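Local coordinates for protein aminotransferase, class I and II (Erwinia tasmaniensis, PDB 5Z0Q) that binds pyridoxal-5'-phosphate and belongs to the class I and II aminotransferase family, forming an assembly of two subunits, at residues 102-107 with 126-131; 116-121 with 166-171. All coordinates share one frame; numbering follows the deposited sequence.

Interaction 1. Residues 102-107 with 126-131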
loop_
_atom_site.group_PDB
_atom_site.type_symbol
_atom_site.label_atom_id
_atom_site.label_comp_id
_atom_site.label_asym_id
_atom_site.label_seq_id
_atom_site.Cartn_x
_atom_site.Cartn_y
_atom_site.Cartn_z
ATOM N N THR A 102 2.129 -2.214 8.484
ATOM C CA THR A 102 2.122 -3.455 7.718
ATOM C C THR A 102 3.352 -4.305 8.017
ATOM O O THR A 102 3.264 -5.537 8.014
ATOM C CB THR A 102 2.025 -3.159 6.219
ATOM O OG1 THR A 102 2.065 -4.387 5.483
ATOM C CG2 THR A 102 3.167 -2.257 5.763
ATOM N N GLY A 103 4.496 -3.673 8.292
ATOM C CA GLY A 103 5.676 -4.430 8.669
ATOM C C GLY A 103 5.532 -5.121 10.010
ATOM O O GLY A 103 6.096 -6.198 10.221
ATOM N N ILE A 104 4.779 -4.517 10.930
ATOM C CA ILE A 104 4.524 -5.155 12.217
ATOM C C ILE A 104 3.630 -6.375 12.040
ATOM O O ILE A 104 3.860 -7.427 12.649
ATOM C CB ILE A 104 3.911 -4.138 13.196
ATOM C CG1 ILE A 104 4.895 -2.997 13.466
ATOM C CG2 ILE A 104 3.503 -4.819 14.493
ATOM C CD1 ILE A 104 4.318 -1.876 14.303
ATOM N N ASN A 105 2.602 -6.260 11.196
ATOM C CA ASN A 105 1.673 -7.368 11.004
ATOM C C ASN A 105 2.344 -8.538 10.295
ATOM O O ASN A 105 2.210 -9.690 10.721
ATOM C CB ASN A 105 0.443 -6.894 10.231
ATOM C CG ASN A 105 -0.520 -6.108 11.100
ATOM O OD1 ASN A 105 -1.524 -6.640 11.571
ATOM N ND2 ASN A 105 -0.213 -4.835 11.321
ATOM N N ILE A 106 3.077 -8.261 9.211
ATOM C CA ILE A 106 3.758 -9.328 8.481
ATOM C C ILE A 106 4.710 -10.080 9.399
ATOM O O ILE A 106 4.789 -11.314 9.361
ATOM C CB ILE A 106 4.498 -8.759 7.256
ATOM C CG1 ILE A 106 3.519 -8.090 6.293
ATOM C CG2 ILE A 106 5.260 -9.861 6.535
ATOM C CD1 ILE A 106 4.204 -7.236 5.252
ATOM N N ALA A 107 5.440 -9.351 10.247
ATOM C CA ALA A 107 6.388 -9.991 11.153
ATOM C C ALA A 107 5.690 -10.970 12.089
ATOM O O ALA A 107 6.205 -12.064 12.350
ATOM C CB ALA A 107 7.145 -8.931 11.951
ATOM N N PRO A 126 -0.455 1.043 19.586
ATOM C CA PRO A 126 -1.584 0.090 19.644
ATOM C C PRO A 126 -1.424 -1.102 18.709
ATOM O O PRO A 126 -1.760 -2.227 19.107
ATOM C CB PRO A 126 -2.792 0.955 19.255
ATOM C CG PRO A 126 -2.415 2.320 19.715
ATOM C CD PRO A 126 -0.922 2.440 19.524
ATOM N N PRO A 127 -0.938 -0.928 17.470
ATOM C CA PRO A 127 -0.781 -2.104 16.593
ATOM C C PRO A 127 0.151 -3.181 17.137
ATOM O O PRO A 127 0.168 -4.286 16.579
ATOM C CB PRO A 127 -0.228 -1.503 15.295
ATOM C CG PRO A 127 -0.760 -0.138 15.279
ATOM C CD PRO A 127 -0.701 0.315 16.707
ATOM N N PHE A 128 0.911 -2.908 18.200
ATOM C CA PHE A 128 1.843 -3.911 18.710
ATOM C C PHE A 128 1.112 -5.086 19.344
ATOM O O PHE A 128 1.536 -6.237 19.196
ATOM C CB PHE A 128 2.810 -3.273 19.703
ATOM C CG PHE A 128 4.037 -2.705 19.062
ATOM C CD1 PHE A 128 3.974 -1.529 18.337
ATOM C CD2 PHE A 128 5.254 -3.352 19.173
ATOM C CE1 PHE A 128 5.101 -1.006 17.743
ATOM C CE2 PHE A 128 6.384 -2.833 18.582
ATOM C CZ PHE A 128 6.308 -1.660 17.866
ATOM N N PHE A 129 0.022 -4.824 20.063
ATOM C CA PHE A 129 -0.817 -5.900 20.573
ATOM C C PHE A 129 -2.076 -6.109 19.744
ATOM O O PHE A 129 -2.801 -7.082 19.982
ATOM C CB PHE A 129 -1.192 -5.647 22.042
ATOM C CG PHE A 129 -1.845 -4.317 22.289
ATOM C CD1 PHE A 129 -1.081 -3.200 22.582
ATOM C CD2 PHE A 129 -3.223 -4.188 22.248
ATOM C CE1 PHE A 129 -1.676 -1.977 22.818
ATOM C CE2 PHE A 129 -3.826 -2.967 22.482
ATOM C CZ PHE A 129 -3.051 -1.860 22.768
ATOM N N LEU A 130 -2.347 -5.230 18.776
ATOM C CA LEU A 130 -3.452 -5.453 17.852
ATOM C C LEU A 130 -3.091 -6.463 16.770
ATOM O O LEU A 130 -3.966 -7.197 16.299
ATOM C CB LEU A 130 -3.880 -4.133 17.210
ATOM C CG LEU A 130 -5.207 -3.536 17.686
ATOM C CD1 LEU A 130 -5.189 -3.293 19.188
ATOM C CD2 LEU A 130 -5.517 -2.250 16.934
ATOM N N ALA A 131 -1.817 -6.513 16.365
ATOM C CA ALA A 131 -1.414 -7.479 15.344
ATOM C C ALA A 131 -1.529 -8.918 15.835
ATOM O O ALA A 131 -2.083 -9.753 15.098
ATOM C CB ALA A 131 -0.004 -7.151 14.841
#

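Interaction 2. Residues 116-121 with 166-171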
loop_
_atom_site.group_PDB
_atom_site.type_symbol
_atom_site.label_atom_id
_atom_site.label_comp_id
_atom_site.label_asym_id
_atom_site.label_seq_id
_atom_site.Cartn_x
_atom_site.Cartn_y
_atom_site.Cartn_z
ATOM N N GLN A 116 2.237 -20.097 19.582
ATOM C CA GLN A 116 3.267 -19.210 20.097
ATOM C C GLN A 116 2.712 -17.809 20.331
ATOM O O GLN A 116 1.721 -17.395 19.723
ATOM C CB GLN A 116 4.459 -19.157 19.137
ATOM C CG GLN A 116 5.205 -20.476 19.021
ATOM C CD GLN A 116 6.318 -20.434 17.995
ATOM O OE1 GLN A 116 6.218 -19.745 16.980
ATOM N NE2 GLN A 116 7.390 -21.173 18.257
ATOM N N SER A 117 3.370 -17.080 21.228
ATOM C CA SER A 117 2.909 -15.775 21.676
ATOM C C SER A 117 3.955 -14.709 21.381
ATOM O O SER A 117 5.090 -14.999 20.992
ATOM C CB SER A 117 2.588 -15.792 23.177
ATOM O OG SER A 117 3.753 -16.013 23.951
ATOM N N THR A 118 3.551 -13.455 21.576
ATOM C CA THR A 118 4.421 -12.302 21.416
ATOM C C THR A 118 4.587 -11.593 22.755
ATOM O O THR A 118 3.749 -11.712 23.654
ATOM C CB THR A 118 3.869 -11.318 20.375
ATOM O OG1 THR A 118 2.610 -10.803 20.822
ATOM C CG2 THR A 118 3.679 -12.008 19.033
ATOM N N VAL A 119 5.687 -10.852 22.879
ATOM C CA VAL A 119 5.994 -10.086 24.081
ATOM C C VAL A 119 6.294 -8.651 23.680
ATOM O O VAL A 119 7.023 -8.407 22.712
ATOM C CB VAL A 119 7.187 -10.680 24.859
ATOM C CG1 VAL A 119 7.342 -9.985 26.206
ATOM C CG2 VAL A 119 7.016 -12.170 25.043
ATOM N N SER A 120 5.737 -7.702 24.427
ATOM C CA SER A 120 6.025 -6.292 24.217
ATOM C C SER A 120 5.829 -5.558 25.536
ATOM O O SER A 120 5.471 -6.153 26.556
ATOM C CB SER A 120 5.139 -5.696 23.119
ATOM O OG SER A 120 3.831 -5.447 23.605
ATOM N N ALA A 121 6.070 -4.254 25.507
ATOM C CA ALA A 121 5.839 -3.408 26.664
ATOM C C ALA A 121 4.410 -2.874 26.646
ATOM O O ALA A 121 3.711 -2.931 25.633
ATOM C CB ALA A 121 6.834 -2.247 26.694
ATOM N N GLU A 166 6.419 -18.152 24.182
ATOM C CA GLU A 166 6.844 -16.884 23.607
ATOM C C GLU A 166 7.839 -17.115 22.477
ATOM O O GLU A 166 8.661 -18.034 22.531
ATOM C CB GLU A 166 7.457 -15.995 24.689
ATOM C CG GLU A 166 6.470 -15.536 25.768
ATOM C CD GLU A 166 6.039 -16.648 26.709
ATOM O OE1 GLU A 166 4.818 -16.890 26.826
ATOM O OE2 GLU A 166 6.921 -17.283 27.324
ATOM N N LYS A 167 7.761 -16.275 21.445
ATOM C CA LYS A 167 8.554 -16.494 20.240
ATOM C C LYS A 167 9.055 -15.192 19.623
ATOM O O LYS A 167 10.184 -15.134 19.126
ATOM C CB LYS A 167 7.733 -17.278 19.214
ATOM C CG LYS A 167 8.454 -17.561 17.905
ATOM C CD LYS A 167 9.740 -18.340 18.127
ATOM C CE LYS A 167 10.058 -19.220 16.926
ATOM N NZ LYS A 167 9.952 -18.476 15.640
ATOM N N LEU A 168 8.232 -14.146 19.644
ATOM C CA LEU A 168 8.544 -12.889 18.972
ATOM C C LEU A 168 8.491 -11.751 19.979
ATOM O O LEU A 168 7.457 -11.529 20.617
ATOM C CB LEU A 168 7.573 -12.633 17.817
ATOM C CG LEU A 168 7.779 -11.359 16.997
ATOM C CD1 LEU A 168 9.176 -11.316 16.402
ATOM C CD2 LEU A 168 6.727 -11.257 15.903
ATOM N N LEU A 169 9.600 -11.028 20.113
ATOM C CA LEU A 169 9.696 -9.882 21.009
ATOM C C LEU A 169 9.507 -8.604 20.201
ATOM O O LEU A 169 10.265 -8.340 19.263
ATOM C CB LEU A 169 11.042 -9.865 21.733
ATOM C CG LEU A 169 11.328 -8.624 22.583
ATOM C CD1 LEU A 169 10.331 -8.510 23.725
ATOM C CD2 LEU A 169 12.754 -8.645 23.110
ATOM N N LEU A 170 8.503 -7.812 20.571
ATOM C CA LEU A 170 8.178 -6.572 19.875
ATOM C C LEU A 170 8.716 -5.399 20.687
ATOM O O LEU A 170 8.203 -5.098 21.770
ATOM C CB LEU A 170 6.670 -6.452 19.664
ATOM C CG LEU A 170 5.996 -7.590 18.896
ATOM C CD1 LEU A 170 4.509 -7.324 18.750
ATOM C CD2 LEU A 170 6.640 -7.780 17.536
ATOM N N LEU A 171 9.744 -4.738 20.162
ATOM C CA LEU A 171 10.364 -3.594 20.811
ATOM C C LEU A 171 10.014 -2.309 20.072
ATOM O O LEU A 171 9.549 -2.326 18.929
ATOM C CB LEU A 171 11.886 -3.756 20.880
ATOM C CG LEU A 171 12.417 -4.928 21.704
ATOM C CD1 LEU A 171 13.937 -4.918 21.717
ATOM C CD2 LEU A 171 11.861 -4.885 23.119
#

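Interaction 1. Residues 102-107 with 126-131
I104 and N105 of helix 102-107 face A131, P127 and F128 of helix 127-131, the two axes running 35° apart with their N-to-C directions roughly alike and coming within 9.4 Å of each other. The backbones are nearest at N105 and A131, whose CA atoms lie 5.3 Å apart; alanine suits this place because its single methyl lets the helices close in. That methyl, A131 CB, sits 3.6 Å from N105 OD1 and 4.2 Å from I104 CG2. The amide of N105 is turned back on its own helix: ND2 is hydrogen-bonded to the carbonyl O of V101, while the OD1 side of the group rests against alanine.

Both helices pack on the large mixed sheet of the pyridoxal-5'-phosphate-binding aminotransferase fold, and I104 and F128 each reach D204 of strand 200-204, a residue of the pyridoxal-5'-phosphate pocket. In I104, CG1 lies anti to the carbonyl carbon (chi1 -63°), and CD1 beyond it meets F128 CE1 at 3.6 Å. The two side chains cross at about a right angle, with the methyl approaching the ring obliquely. The beta-branch sends CG2 elsewhere, to 4.0 Å from P127 O. The side chain of F128, about 5 Å from pyridoxal-5'-phosphate, also touches C172. N105 also packs on G269 of the second subunit.

Interaction 2. Residues 116-121 with 166-171
V119 and L169 are bridge partners in two neighbouring parallel strands, 117-121 and 166-171, at the interior of the large mixed sheet of the aminotransferase fold. Their side chains lie on the same face as E166 and S117, and they cross at an angle. L169 CG is anti to the backbone N (chi1 173°), and its CD1 comes to 4.0 Å from V119 CB. One branch of the valine, CG2, rests 3.5 Å from E166 CG, using the methylene part of the glutamate as an apolar surface. Further out, E166 OE1 takes a weak hydrogen bond from S117 OG, while OE2 turns to the backbone N atoms of S163 and G164; a small hydroxyl suits this spot beside the carboxylate.

On the opposite face T118 and L168 lie side by side and point the same way, their nearest side-chain atoms, CG2 and CB, 4.1 Å apart. T118 OG1 is hydrogen-bonded to H139 ND1, so threonine offers a methyl to the leucine and a hydroxyl to the next strand.

The register slips by one residue between S117 and T118, a beta bulge that leaves K167 without a bridge partner. Its aliphatic chain instead crosses the extended arm of Q116, with K167 CG 3.3 Å from Q116 OE1; that oxygen is hydrogen-bonded to the backbone N of E113. K167 N still reaches S117 O, in a bond bent to 138° at the hydrogen. Past the bulge the ladder recovers: V119 N bonds to L168 O at 3.0 Å, and L170 N meets V119 O at 2.7 Å, almost straight at 176°.

How the interactions relate
Interactions 1 and 2 are both buried contacts, yet one joins helix to helix and the other strand to strand. They share a run of chain in which helix 101-111, strand 117-122 and helix 127-134 follow one another, and they meet directly where F128 packs on L170 and L171. Interaction 1 relies on apolar packing and lies close to pyridoxal-5'-phosphate and the second subunit. Interaction 2 is held by backbone hydrogen bonds; the other protein chain does not touch its segments, and its Q116, E166 and K167 end is partly exposed, which accommodates long polar side chains with aliphatic stems.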